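Local coordinates for protein beta-ketothiolase BktB (Ralstonia eutropha, PDB 4NZS) that catalyses the condensation of acetyl-CoA with propionyl-CoA or a second acetyl-CoA, giving the beta-ketoacyl-CoA precursors needed for polyhydroxyalkanoate production, at residues A[57-62]-A[120-125]; A[257-262]-A[354-359]. All coordinates share one frame; numbering follows the deposited sequence.

Contact 1: A[57-62]-A[120-125]; sequences VVFGNV and GGAESM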
loop_
_atom_site.group_PDB
_atom_site.type_symbol
_atom_site.label_atom_id
_atom_site.label_comp_id
_atom_site.label_asym_id
_atom_site.label_seq_id
_atom_site.Cartn_x
_atom_site.Cartn_y
_atom_site.Cartn_z
ATOM N N VAL A 57 18.231 29.822 5.291
ATOM C CA VAL A 57 18.352 28.516 5.974
ATOM C C VAL A 57 18.630 27.348 5.037
ATOM O O VAL A 57 18.018 27.196 3.989
ATOM C CB VAL A 57 17.097 28.166 6.757
ATOM C CG1 VAL A 57 17.235 26.796 7.423
ATOM C CG2 VAL A 57 16.824 29.250 7.792
ATOM N N VAL A 58 19.565 26.503 5.426
ATOM C CA VAL A 58 19.789 25.308 4.667
ATOM C C VAL A 58 19.810 24.078 5.566
ATOM O O VAL A 58 20.561 24.022 6.540
ATOM C CB VAL A 58 21.075 25.405 3.848
ATOM C CG1 VAL A 58 21.278 24.117 3.056
ATOM C CG2 VAL A 58 21.017 26.627 2.915
ATOM N N PHE A 59 18.987 23.090 5.206
ATOM C CA PHE A 59 18.973 21.830 5.887
ATOM C C PHE A 59 19.423 20.701 4.976
ATOM O O PHE A 59 19.313 20.749 3.754
ATOM C CB PHE A 59 17.594 21.572 6.467
ATOM C CG PHE A 59 17.507 21.848 7.938
ATOM C CD1 PHE A 59 17.408 23.139 8.410
ATOM C CD2 PHE A 59 17.482 20.793 8.855
ATOM C CE1 PHE A 59 17.326 23.385 9.768
ATOM C CE2 PHE A 59 17.381 21.026 10.218
ATOM C CZ PHE A 59 17.327 22.327 10.677
ATOM N N GLY A 60 20.014 19.709 5.608
ATOM C CA GLY A 60 20.413 18.489 4.954
ATOM C C GLY A 60 19.485 17.394 5.421
ATOM O O GLY A 60 19.164 17.240 6.637
ATOM N N ASN A 61 19.020 16.648 4.438
ATOM C CA ASN A 61 18.153 15.532 4.695
ATOM C C ASN A 61 18.268 14.627 3.517
ATOM O O ASN A 61 18.502 15.127 2.397
ATOM C CB ASN A 61 16.721 16.030 4.789
ATOM C CG ASN A 61 15.736 14.909 4.768
ATOM O OD1 ASN A 61 15.585 14.197 5.755
ATOM N ND2 ASN A 61 15.137 14.682 3.641
ATOM N N VAL A 62 18.038 13.333 3.707
ATOM C CA VAL A 62 18.047 12.473 2.508
ATOM C C VAL A 62 16.767 11.781 2.120
ATOM O O VAL A 62 16.388 11.699 0.934
ATOM C CB VAL A 62 19.130 11.397 2.595
ATOM C CG1 VAL A 62 19.262 10.729 1.240
ATOM C CG2 VAL A 62 20.450 12.024 2.989
ATOM N N GLY A 120 21.642 23.482 9.193
ATOM C CA GLY A 120 21.227 22.379 10.036
ATOM C C GLY A 120 20.974 21.105 9.259
ATOM O O GLY A 120 21.311 21.017 8.095
ATOM N N GLY A 121 20.460 20.083 9.927
ATOM C CA GLY A 121 19.971 18.904 9.240
ATOM C C GLY A 121 18.993 18.084 10.045
ATOM O O GLY A 121 18.990 18.178 11.254
ATOM N N ALA A 122 18.182 17.257 9.399
ATOM C CA ALA A 122 17.342 16.339 10.162
ATOM C C ALA A 122 17.121 15.045 9.397
ATOM O O ALA A 122 16.952 15.060 8.165
ATOM C CB ALA A 122 16.010 16.994 10.520
ATOM N N GLU A 123 17.092 13.936 10.139
ATOM C CA GLU A 123 16.984 12.616 9.522
ATOM C C GLU A 123 16.301 11.675 10.471
ATOM O O GLU A 123 16.753 11.553 11.596
ATOM C CB GLU A 123 18.356 12.027 9.211
ATOM C CG GLU A 123 18.307 10.857 8.252
ATOM C CD GLU A 123 18.213 11.336 6.806
ATOM O OE1 GLU A 123 17.173 11.080 6.133
ATOM O OE2 GLU A 123 19.196 11.996 6.350
ATOM N N SER A 124 15.217 11.030 10.032
ATOM C CA SER A 124 14.433 10.110 10.856
ATOM C C SER A 124 14.323 8.823 10.153
ATOM O O SER A 124 13.322 8.545 9.534
ATOM C CB SER A 124 13.014 10.568 11.091
ATOM O OG SER A 124 12.472 9.810 12.182
ATOM N N MET A 125 15.365 8.019 10.238
ATOM C CA MET A 125 15.336 6.719 9.615
ATOM C C MET A 125 14.196 5.867 10.179
ATOM O O MET A 125 13.604 5.101 9.482
ATOM C CB MET A 125 16.721 6.044 9.774
ATOM C CG MET A 125 17.832 6.892 9.170
ATOM S SD MET A 125 19.449 6.182 9.169
ATOM C CE MET A 125 19.592 5.590 7.507
#
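F59 lays its ring flat along the backbone of G120, while main-chain hydrogen bonds join two neighbouring parallel strands, 57-60 and 116-124, of the core sheet in the N-terminal half of the thiolase fold. Its chi1 of -101° lies well off a staggered value and swings the ring across to the neighbouring strand. CB stays 4.1 Å from G120 O, and CG follows over the same peptide, 3.8 Å from G120 C. Farther out, CE1 and CZ pass over G120 CA, which approaches the ring centroid at 3.9 Å only 8° off the normal, a CH-pi contact made possible by the bare glycine. On the A122 flank CE2 faces A122 CB at 4.3 Å, and A122 N lies at the ring edge. The backbone ladder runs from G120 N to V58 O (2.9 Å), through G60 N to G120 O, to A122 N with G60 O (2.9 Å); G60 N comes in tilted from the carbonyl plane, whereas the outer two lie nearly in line with their carbonyls. Past the end of strand 57-60 the side chain of E123 makes the link: extended at chi1 but bent at chi2, it turns the carboxylate toward the amide of V62. There V62 N makes a weak bond to OE1 at 3.4 Å, and OE1 also accepts the amide of I63, so the carboxylate gathers successive backbone N-H groups of the loop. Strand 88-92 flanks 57-60 on its other edge. F59 rests on helix 72-79, V58 on helix 97-110, and V62 meets I357 of helix 357-375 and M70 of the second subunit.

Contact 2: A[257-262]-A[354-359]; sequences NDAAAA and GHPIGA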
loop_
_atom_site.group_PDB
_atom_site.type_symbol
_atom_site.label_atom_id
_atom_site.label_comp_id
_atom_site.label_asym_id
_atom_site.label_seq_id
_atom_site.Cartn_x
_atom_site.Cartn_y
_atom_site.Cartn_z
ATOM N N ASN A 257 19.670 5.760 12.598
ATOM C CA ASN A 257 19.345 6.616 13.703
ATOM C C ASN A 257 18.574 7.847 13.335
ATOM O O ASN A 257 18.582 8.258 12.192
ATOM C CB ASN A 257 20.651 6.982 14.383
ATOM C CG ASN A 257 21.266 5.802 15.112
ATOM O OD1 ASN A 257 20.923 5.510 16.280
ATOM N ND2 ASN A 257 22.191 5.105 14.434
ATOM N N ASP A 258 17.949 8.456 14.339
ATOM C CA ASP A 258 17.090 9.616 14.150
ATOM C C ASP A 258 17.729 10.897 14.776
ATOM O O ASP A 258 18.182 10.829 15.922
ATOM C CB ASP A 258 15.741 9.335 14.819
ATOM C CG ASP A 258 15.031 8.060 14.313
ATOM O OD1 ASP A 258 14.908 7.832 13.091
ATOM O OD2 ASP A 258 14.477 7.319 15.161
ATOM N N ALA A 259 17.788 12.057 14.068
ATOM C CA ALA A 259 18.232 13.310 14.732
ATOM C C ALA A 259 18.152 14.590 13.953
ATOM O O ALA A 259 17.884 14.606 12.752
ATOM C CB ALA A 259 19.627 13.165 15.240
ATOM N N ALA A 260 18.359 15.693 14.672
ATOM C CA ALA A 260 18.575 16.995 14.028
ATOM C C ALA A 260 19.764 17.776 14.607
ATOM O O ALA A 260 20.365 17.409 15.625
ATOM C CB ALA A 260 17.300 17.840 14.113
ATOM N N ALA A 261 20.112 18.869 13.955
ATOM C CA ALA A 261 21.196 19.717 14.436
ATOM C C ALA A 261 21.197 21.035 13.735
ATOM O O ALA A 261 21.014 21.033 12.514
ATOM C CB ALA A 261 22.521 19.067 14.169
ATOM N N ALA A 262 21.465 22.134 14.465
ATOM C CA ALA A 262 21.629 23.450 13.812
ATOM C C ALA A 262 22.782 24.294 14.348
ATOM O O ALA A 262 23.181 24.202 15.513
ATOM C CB ALA A 262 20.339 24.254 13.878
ATOM N N GLY A 354 25.335 7.147 16.736
ATOM C CA GLY A 354 24.499 6.779 15.622
ATOM C C GLY A 354 24.802 7.556 14.348
ATOM O O GLY A 354 25.660 8.435 14.357
ATOM N N HIS A 355 24.126 7.216 13.253
ATOM C CA HIS A 355 24.381 7.847 11.981
ATOM C C HIS A 355 23.076 8.201 11.260
ATOM O O HIS A 355 22.746 7.620 10.229
ATOM C CB HIS A 355 25.273 6.949 11.132
ATOM C CG HIS A 355 25.785 7.628 9.906
ATOM N ND1 HIS A 355 26.229 6.940 8.794
ATOM C CD2 HIS A 355 25.842 8.941 9.581
ATOM C CE1 HIS A 355 26.583 7.804 7.857
ATOM N NE2 HIS A 355 26.351 9.025 8.308
ATOM N N PRO A 356 22.352 9.207 11.794
ATOM C CA PRO A 356 21.220 9.843 11.181
ATOM C C PRO A 356 21.612 10.543 9.929
ATOM O O PRO A 356 21.796 11.776 9.899
ATOM C CB PRO A 356 20.803 10.880 12.216
ATOM C CG PRO A 356 22.043 11.192 12.909
ATOM C CD PRO A 356 22.698 9.863 13.053
ATOM N N ILE A 357 21.753 9.752 8.895
ATOM C CA ILE A 357 22.593 10.183 7.766
ATOM C C ILE A 357 22.603 11.680 7.410
ATOM O O ILE A 357 23.642 12.310 7.356
ATOM C CB ILE A 357 22.310 9.344 6.506
ATOM C CG1 ILE A 357 20.839 9.388 6.163
ATOM C CG2 ILE A 357 22.732 7.883 6.743
ATOM C CD1 ILE A 357 20.439 8.324 5.176
ATOM N N GLY A 358 21.450 12.276 7.189
ATOM C CA GLY A 358 21.431 13.647 6.636
ATOM C C GLY A 358 21.644 14.719 7.685
ATOM O O GLY A 358 21.809 15.882 7.349
ATOM N N ALA A 359 21.594 14.338 8.949
ATOM C CA ALA A 359 21.841 15.264 10.007
ATOM C C ALA A 359 23.289 15.150 10.439
ATOM O O ALA A 359 23.900 16.098 10.929
ATOM C CB ALA A 359 20.900 14.985 11.195
#
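P356 sets its pyrrolidine ring against strand 257-262, touching N257 with one end and A259 with the other. CD lies 3.8 Å from N257 CB; CG, the atom displaced by the endo pucker, meets the methyl CB of A259 at 3.9 Å. Between them the proline CA approaches N257 O at 3.2 Å in a CA-H...O contact, and its CB lies close to the same oxygen. N257 has CG anti to its own carbonyl carbon, beside the backbone N (chi1 -70°), which directs the amide group over the backbone of G354, with N257 CG 3.4 Å from G354 CA. G354 adopts a phi of 138°, and its lack of a side chain leaves room for this amide. Residues 354-356 form the Gly-His-Pro signature of thiolases, and P356 is the centre of an inverse gamma turn that leads into helix 357-375. H355 departs from the strand: its CG is anti to the backbone N (chi1 -170°), carrying the imidazole, the predicted proton acceptor, to about 4 Å from the side chain of C95. I357 CG2 sits over the centre of one face of that ring, 4.0 Å above its plane. One turn on, A359 N donates to P356 O at 2.7 Å, and A359 points its methyl CB back at the strand, 3.4 Å from A259 O. From the strand's other side D258 is directed away from the turn, and its OD2 is hydrogen-bonded to S126 OG.

The two contacts have centres 7 Å apart, and both segments of contact 1 precede both of contact 2 in the sequence. They share one mixed sheet, in which strand 116-124 lies between 57-60 and the antiparallel strand 257-267. Direct backbone pairing joins them: A259 N lies 2.7 Å from E123 O and A261 O 2.8 Å from G121 N, both probable hydrogen bonds. Contact 1 stays within the N-terminal thiolase family region, whereas contact 2 packs the Gly-His-Pro turn and helix of the C-terminal one on an N-terminal strand of the sheet. Residues of the probable active site therefore come from both regions.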